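Local coordinates for protein involved in catabolism of external DNA (Legionella pneumophila subsp. pneumophila, PDB 2OO3) that probably methylates the N6 atom of one adenine of 23S ribosomal RNA, using S-adenosyl-L-methionine as the methyl donor, at residues 149-154 with 186-191; 113-118 with 156-161. One frame throughout, in Å; residues are numbered along the deposited sequence.

Interaction 1. Residues 149-154 with 186-191. With SO4 (sulfate ion), chain C.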
loop_
_atom_site.group_PDB
_atom_site.type_symbol
_atom_site.label_atom_id
_atom_site.label_comp_id
_atom_site.label_asym_id
_atom_site.label_seq_id
_atom_site.Cartn_x
_atom_site.Cartn_y
_atom_site.Cartn_z
ATOM N N LYS A 149 13.655 -11.512 0.617
ATOM C CA LYS A 149 14.455 -10.643 -0.262
ATOM C C LYS A 149 14.892 -9.314 0.323
ATOM O O LYS A 149 15.895 -8.734 -0.142
ATOM C CB LYS A 149 13.729 -10.354 -1.582
ATOM C CG LYS A 149 13.940 -11.392 -2.643
ATOM C CD LYS A 149 15.379 -11.430 -3.091
ATOM C CE LYS A 149 15.613 -12.505 -4.135
ATOM N NZ LYS A 149 17.075 -12.618 -4.394
ATOM N N LEU A 150 14.144 -8.807 1.306
ATOM C CA LEU A 150 14.528 -7.581 1.993
ATOM C C LEU A 150 16.027 -7.584 2.366
ATOM O O LEU A 150 16.758 -6.617 2.099
ATOM C CB LEU A 150 13.662 -7.368 3.232
ATOM C CG LEU A 150 12.211 -6.944 3.002
ATOM C CD1 LEU A 150 11.474 -6.814 4.319
ATOM C CD2 LEU A 150 12.164 -5.610 2.239
ATOM N N ASN A 151 16.484 -8.690 2.947
ATOM C CA ASN A 151 17.850 -8.808 3.407
ATOM C C ASN A 151 18.886 -8.691 2.279
ATOM O O ASN A 151 19.925 -8.076 2.462
ATOM C CB ASN A 151 17.982 -10.124 4.185
ATOM C CG ASN A 151 19.374 -10.348 4.783
ATOM O OD1 ASN A 151 19.941 -11.455 4.642
ATOM N ND2 ASN A 151 19.917 -9.334 5.484
ATOM N N ALA A 152 18.574 -9.240 1.104
ATOM C CA ALA A 152 19.526 -9.314 -0.009
ATOM C C ALA A 152 19.648 -8.030 -0.827
ATOM O O ALA A 152 20.708 -7.777 -1.441
ATOM C CB ALA A 152 19.151 -10.466 -0.939
ATOM N N LEU A 153 18.567 -7.238 -0.856
ATOM C CA LEU A 153 18.422 -6.142 -1.814
ATOM C C LEU A 153 18.663 -4.768 -1.225
ATOM O O LEU A 153 18.668 -3.793 -1.966
ATOM C CB LEU A 153 17.025 -6.154 -2.459
ATOM C CG LEU A 153 16.663 -7.422 -3.247
ATOM C CD1 LEU A 153 15.259 -7.332 -3.746
ATOM C CD2 LEU A 153 17.617 -7.634 -4.412
ATOM N N LEU A 154 18.867 -4.688 0.095
ATOM C CA LEU A 154 19.023 -3.400 0.770
ATOM C C LEU A 154 20.370 -3.371 1.515
ATOM O O LEU A 154 20.821 -4.426 1.995
ATOM C CB LEU A 154 17.843 -3.142 1.719
ATOM C CG LEU A 154 16.424 -3.144 1.130
ATOM C CD1 LEU A 154 15.387 -2.964 2.226
ATOM C CD2 LEU A 154 16.243 -2.032 0.088
ATOM N N TYR A 186 15.798 -2.305 8.041
ATOM C CA TYR A 186 16.042 -0.964 8.536
ATOM C C TYR A 186 17.469 -0.830 9.084
ATOM O O TYR A 186 18.113 0.212 8.877
ATOM C CB TYR A 186 15.017 -0.603 9.619
ATOM C CG TYR A 186 15.170 0.796 10.152
ATOM C CD1 TYR A 186 14.560 1.889 9.518
ATOM C CD2 TYR A 186 15.941 1.039 11.293
ATOM C CE1 TYR A 186 14.718 3.161 10.012
ATOM C CE2 TYR A 186 16.080 2.293 11.796
ATOM C CZ TYR A 186 15.475 3.346 11.152
ATOM O OH TYR A 186 15.655 4.600 11.656
ATOM N N SER A 187 17.974 -1.871 9.767
ATOM C CA SER A 187 19.345 -1.800 10.314
ATOM C C SER A 187 20.402 -1.571 9.217
ATOM O O SER A 187 21.405 -0.919 9.467
ATOM C CB SER A 187 19.702 -3.033 11.157
ATOM O OG SER A 187 19.847 -4.193 10.355
ATOM N N LYS A 188 20.143 -2.092 8.014
ATOM C CA LYS A 188 21.056 -2.000 6.857
ATOM C C LYS A 188 20.775 -0.776 5.982
ATOM O O LYS A 188 21.640 -0.324 5.250
ATOM C CB LYS A 188 20.890 -3.230 5.952
ATOM C CG LYS A 188 21.313 -4.558 6.556
ATOM C CD LYS A 188 20.855 -5.684 5.638
ATOM C CE LYS A 188 21.986 -6.675 5.438
ATOM N NZ LYS A 188 21.881 -7.325 4.110
ATOM N N PHE A 189 19.552 -0.255 6.052
ATOM C CA PHE A 189 19.169 0.854 5.194
ATOM C C PHE A 189 18.183 1.733 5.958
ATOM O O PHE A 189 16.984 1.698 5.717
ATOM C CB PHE A 189 18.558 0.286 3.906
ATOM C CG PHE A 189 18.250 1.321 2.869
ATOM C CD1 PHE A 189 19.148 2.353 2.602
ATOM C CD2 PHE A 189 17.054 1.259 2.146
ATOM C CE1 PHE A 189 18.871 3.312 1.623
ATOM C CE2 PHE A 189 16.768 2.206 1.163
ATOM C CZ PHE A 189 17.673 3.226 0.906
ATOM N N SER A 190 18.704 2.541 6.869
ATOM C CA SER A 190 17.877 3.228 7.863
ATOM C C SER A 190 17.190 4.495 7.297
ATOM O O SER A 190 16.370 5.120 7.967
ATOM C CB SER A 190 18.748 3.561 9.085
ATOM O OG SER A 190 19.693 4.569 8.728
ATOM N N THR A 191 17.562 4.889 6.078
ATOM C CA THR A 191 16.997 6.062 5.418
ATOM C C THR A 191 15.938 5.702 4.374
ATOM O O THR A 191 15.341 6.600 3.763
ATOM C CB THR A 191 18.074 6.946 4.749
ATOM O OG1 THR A 191 18.754 6.192 3.740
ATOM C CG2 THR A 191 19.093 7.496 5.801
HETATM S S SO4 C . 15.264 6.566 15.233
HETATM O O1 SO4 C . 14.518 6.899 14.025
HETATM O O2 SO4 C . 16.089 5.389 14.959
HETATM O O3 SO4 C . 16.118 7.703 15.574
HETATM O O4 SO4 C . 14.374 6.249 16.343
#

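Interaction 2. Residues 113-118 with 156-161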
loop_
_atom_site.group_PDB
_atom_site.type_symbol
_atom_site.label_atom_id
_atom_site.label_comp_id
_atom_site.label_asym_id
_atom_site.label_seq_id
_atom_site.Cartn_x
_atom_site.Cartn_y
_atom_site.Cartn_z
ATOM N N GLN A 113 14.143 6.344 -15.021
ATOM C CA GLN A 113 15.415 6.166 -14.281
ATOM C C GLN A 113 15.296 5.263 -13.041
ATOM O O GLN A 113 16.293 4.882 -12.439
ATOM C CB GLN A 113 15.996 7.527 -13.843
ATOM C CG GLN A 113 15.124 8.177 -12.763
ATOM C CD GLN A 113 15.534 9.576 -12.442
ATOM O OE1 GLN A 113 16.586 9.783 -11.815
ATOM N NE2 GLN A 113 14.711 10.568 -12.847
ATOM N N ASP A 114 14.085 4.948 -12.631
ATOM C CA ASP A 114 13.880 4.258 -11.352
ATOM C C ASP A 114 14.021 2.778 -11.583
ATOM O O ASP A 114 14.137 2.331 -12.733
ATOM C CB ASP A 114 12.496 4.613 -10.761
ATOM C CG ASP A 114 12.356 6.105 -10.478
ATOM O OD1 ASP A 114 13.350 6.710 -9.987
ATOM O OD2 ASP A 114 11.265 6.694 -10.736
ATOM N N ARG A 115 14.015 1.992 -10.521
ATOM C CA ARG A 115 14.082 0.537 -10.699
ATOM C C ARG A 115 13.046 -0.117 -9.833
ATOM O O ARG A 115 13.055 0.086 -8.602
ATOM C CB ARG A 115 15.462 -0.002 -10.318
ATOM C CG ARG A 115 15.598 -1.485 -10.478
ATOM C CD ARG A 115 17.070 -1.919 -10.463
ATOM N NE ARG A 115 17.715 -1.523 -9.216
ATOM C CZ ARG A 115 17.975 -2.337 -8.193
ATOM N NH1 ARG A 115 17.652 -3.629 -8.246
ATOM N NH2 ARG A 115 18.568 -1.845 -7.109
ATOM N N LEU A 116 12.160 -0.889 -10.467
ATOM C CA LEU A 116 11.077 -1.585 -9.744
ATOM C C LEU A 116 11.453 -3.042 -9.601
ATOM O O LEU A 116 11.837 -3.705 -10.569
ATOM C CB LEU A 116 9.725 -1.495 -10.482
ATOM C CG LEU A 116 9.040 -0.117 -10.635
ATOM C CD1 LEU A 116 9.728 0.745 -11.692
ATOM C CD2 LEU A 116 7.550 -0.306 -10.953
ATOM N N TYR A 117 11.288 -3.557 -8.401
ATOM C CA TYR A 117 11.555 -4.929 -8.147
ATOM C C TYR A 117 10.313 -5.531 -7.471
ATOM O O TYR A 117 9.953 -5.169 -6.330
ATOM C CB TYR A 117 12.770 -5.002 -7.247
ATOM C CG TYR A 117 13.390 -6.351 -7.163
ATOM C CD1 TYR A 117 14.646 -6.603 -7.754
ATOM C CD2 TYR A 117 12.756 -7.390 -6.471
ATOM C CE1 TYR A 117 15.237 -7.850 -7.648
ATOM C CE2 TYR A 117 13.346 -8.635 -6.364
ATOM C CZ TYR A 117 14.579 -8.846 -6.953
ATOM O OH TYR A 117 15.168 -10.050 -6.829
ATOM N N LEU A 118 9.655 -6.447 -8.174
ATOM C CA LEU A 118 8.372 -6.962 -7.722
ATOM C C LEU A 118 8.500 -8.439 -7.385
ATOM O O LEU A 118 8.981 -9.219 -8.215
ATOM C CB LEU A 118 7.324 -6.798 -8.827
ATOM C CG LEU A 118 7.181 -5.386 -9.432
ATOM C CD1 LEU A 118 6.230 -5.348 -10.642
ATOM C CD2 LEU A 118 6.775 -4.320 -8.321
ATOM N N PRO A 156 20.078 -0.410 -1.456
ATOM C CA PRO A 156 20.191 -0.534 -2.903
ATOM C C PRO A 156 21.262 0.417 -3.419
ATOM O O PRO A 156 21.530 1.433 -2.767
ATOM C CB PRO A 156 18.807 -0.077 -3.408
ATOM C CG PRO A 156 18.318 0.871 -2.372
ATOM C CD PRO A 156 18.978 0.492 -1.051
ATOM N N PRO A 157 21.853 0.111 -4.602
ATOM C CA PRO A 157 22.844 1.019 -5.209
ATOM C C PRO A 157 22.315 2.425 -5.417
ATOM O O PRO A 157 23.083 3.364 -5.309
ATOM C CB PRO A 157 23.182 0.347 -6.562
ATOM C CG PRO A 157 22.059 -0.673 -6.797
ATOM C CD PRO A 157 21.611 -1.091 -5.425
ATOM N N GLU A 158 21.013 2.579 -5.690
ATOM C CA GLU A 158 20.373 3.897 -5.818
ATOM C C GLU A 158 20.473 4.737 -4.535
ATOM O O GLU A 158 20.377 5.985 -4.568
ATOM C CB GLU A 158 18.885 3.729 -6.191
ATOM C CG GLU A 158 18.612 3.203 -7.592
ATOM C CD GLU A 158 18.556 1.662 -7.684
ATOM O OE1 GLU A 158 18.883 0.953 -6.724
ATOM O OE2 GLU A 158 18.186 1.157 -8.746
ATOM N N LYS A 159 20.610 4.048 -3.406
ATOM C CA LYS A 159 20.666 4.679 -2.080
ATOM C C LYS A 159 19.396 5.403 -1.657
ATOM O O LYS A 159 19.405 6.134 -0.672
ATOM C CB LYS A 159 21.868 5.641 -1.972
ATOM C CG LYS A 159 23.077 4.998 -1.353
ATOM C CD LYS A 159 23.904 4.305 -2.361
ATOM C CE LYS A 159 25.368 4.258 -1.900
ATOM N NZ LYS A 159 26.218 4.867 -2.978
ATOM N N ARG A 160 18.325 5.207 -2.422
ATOM C CA ARG A 160 17.031 5.835 -2.195
ATOM C C ARG A 160 16.061 4.711 -2.462
ATOM O O ARG A 160 16.130 4.087 -3.528
ATOM C CB ARG A 160 16.748 6.881 -3.270
ATOM C CG ARG A 160 17.536 8.148 -3.216
ATOM C CD ARG A 160 16.847 9.193 -4.109
ATOM N NE ARG A 160 15.587 9.658 -3.525
ATOM C CZ ARG A 160 14.475 9.956 -4.206
ATOM N NH1 ARG A 160 14.417 9.813 -5.538
ATOM N NH2 ARG A 160 13.408 10.405 -3.550
ATOM N N GLY A 161 15.133 4.470 -1.541
ATOM C CA GLY A 161 14.203 3.341 -1.705
ATOM C C GLY A 161 12.840 3.571 -1.095
ATOM O O GLY A 161 12.722 4.175 -0.020
#

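Interaction 1. Residues 149-154 with 186-191
Lys188 NZ donates a hydrogen bond to the backbone oxygen Asn151 O at 2.7 Å, tying the last turn of one helix to the end of its neighbour. The ammonium group comes in 16° from the carbonyl plane, with a C=O...N angle of 149°. A bend at chi3 (134°) in the otherwise extended lysine chain brings NZ over to this carbonyl. On the way the aliphatic part of Lys188 runs past the amide of Asn151, CE lying 3.4 Å from ND2. That amide nitrogen also stands 3.1 Å from Lys188 NZ, but both are donors and the approach is no bond. Both residues are exposed, so the bond lies at the solvent side of the contact.

Beneath it the contact turns apolar. Leu154 CD2 meets Phe189 CD2 at 4.0 Å, the leucine methyl approaching the ring obliquely, while Leu154 CB and Phe189 CB are 4.1 Å apart. The two side chains cross at about a right angle, and both are buried. Tyr186 points away from this interface; its hydroxyl lies 3.4 Å from O2 of a sulfate, a weak contact with an ion that probably came from the crystallisation liquor.

Leu154 also packs on Ala185 of helix 174-188, whereas Phe189 rests on Pro155. The contact thus joins the C-terminal ends of helices 146-153 and 174-188, which lie side by side on the central sheet, with Leu154 reaching Phe38 of strand 38-41 and Ile163 of strand 161-165.

Interaction 2. Residues 113-118 with 156-161
Arg115, the first residue of strand 115-119, carries this contact by gripping the carboxylate of Glu158 side-on with two nitrogens. NE donates to Glu158 OE2 at 2.8 Å with an N-H...O angle of 169°, and NH2 donates to Glu158 OE1, also at 2.8 Å and nearly straight. Each oxygen accepts through its syn lone pair, and the guanidinium and carboxylate planes are only 12° apart: a bidentate salt bridge in which the two bonds together hold both flat groups against rotation. The arginine chain leaves the strand with CG opposite the backbone nitrogen (chi1 -180°) and bends at chi3, turning NE and NH2 toward the glutamate. OE2 also lies 3.4 Å from Arg115 CB, so the carboxylate sits close along the base of the side chain as well as at its end.

Strand 115-119 belongs to the parallel part of the Rossmann-like methyltransferase sheet, between strands 38-41 and 139-142, and the salt bridge ties its start to the loop leading from helix 146-153 into strand 161-165. In that loop Pro156 to Lys159 form a type I beta turn, closed by the backbone bond from Lys159 N to Pro156 O at 2.8 Å. Glu158 occupies the third position of the turn, and its chain bends at chi2 to bring the carboxylate across to the arginine. Pro157 adds an oblique contact with the guanidinium, its CD 3.6 Å from Arg115 NH2. Farther along the strand, Tyr117 turns to Phe38 and Leu40 of strand 38-41 and to Asn142 of strand 139-142.

In the fold
The centres of the two interactions lie about 12 Å apart, and their segments alternate along the chain: 113-118, 149-154, 156-161, then 186-191. Segments 149-154 and 156-161 follow each other closely, so helix 146-153 and the loop after it serve both contacts before the chain enters strand 161-165. The two also touch directly, with Leu153 packing on Tyr117 and Phe189 on Pro156. Together they connect strand 115-119, helix 146-153 and helix 174-188 near one end of the parallel strands of the Rossmann-like domain. Interaction 2 is away from the predicted S-adenosyl-L-methionine site; the side chain of Asn151 in interaction 1 is about 10 Å from Gly146, a predicted residue of that site at the start of the same helix.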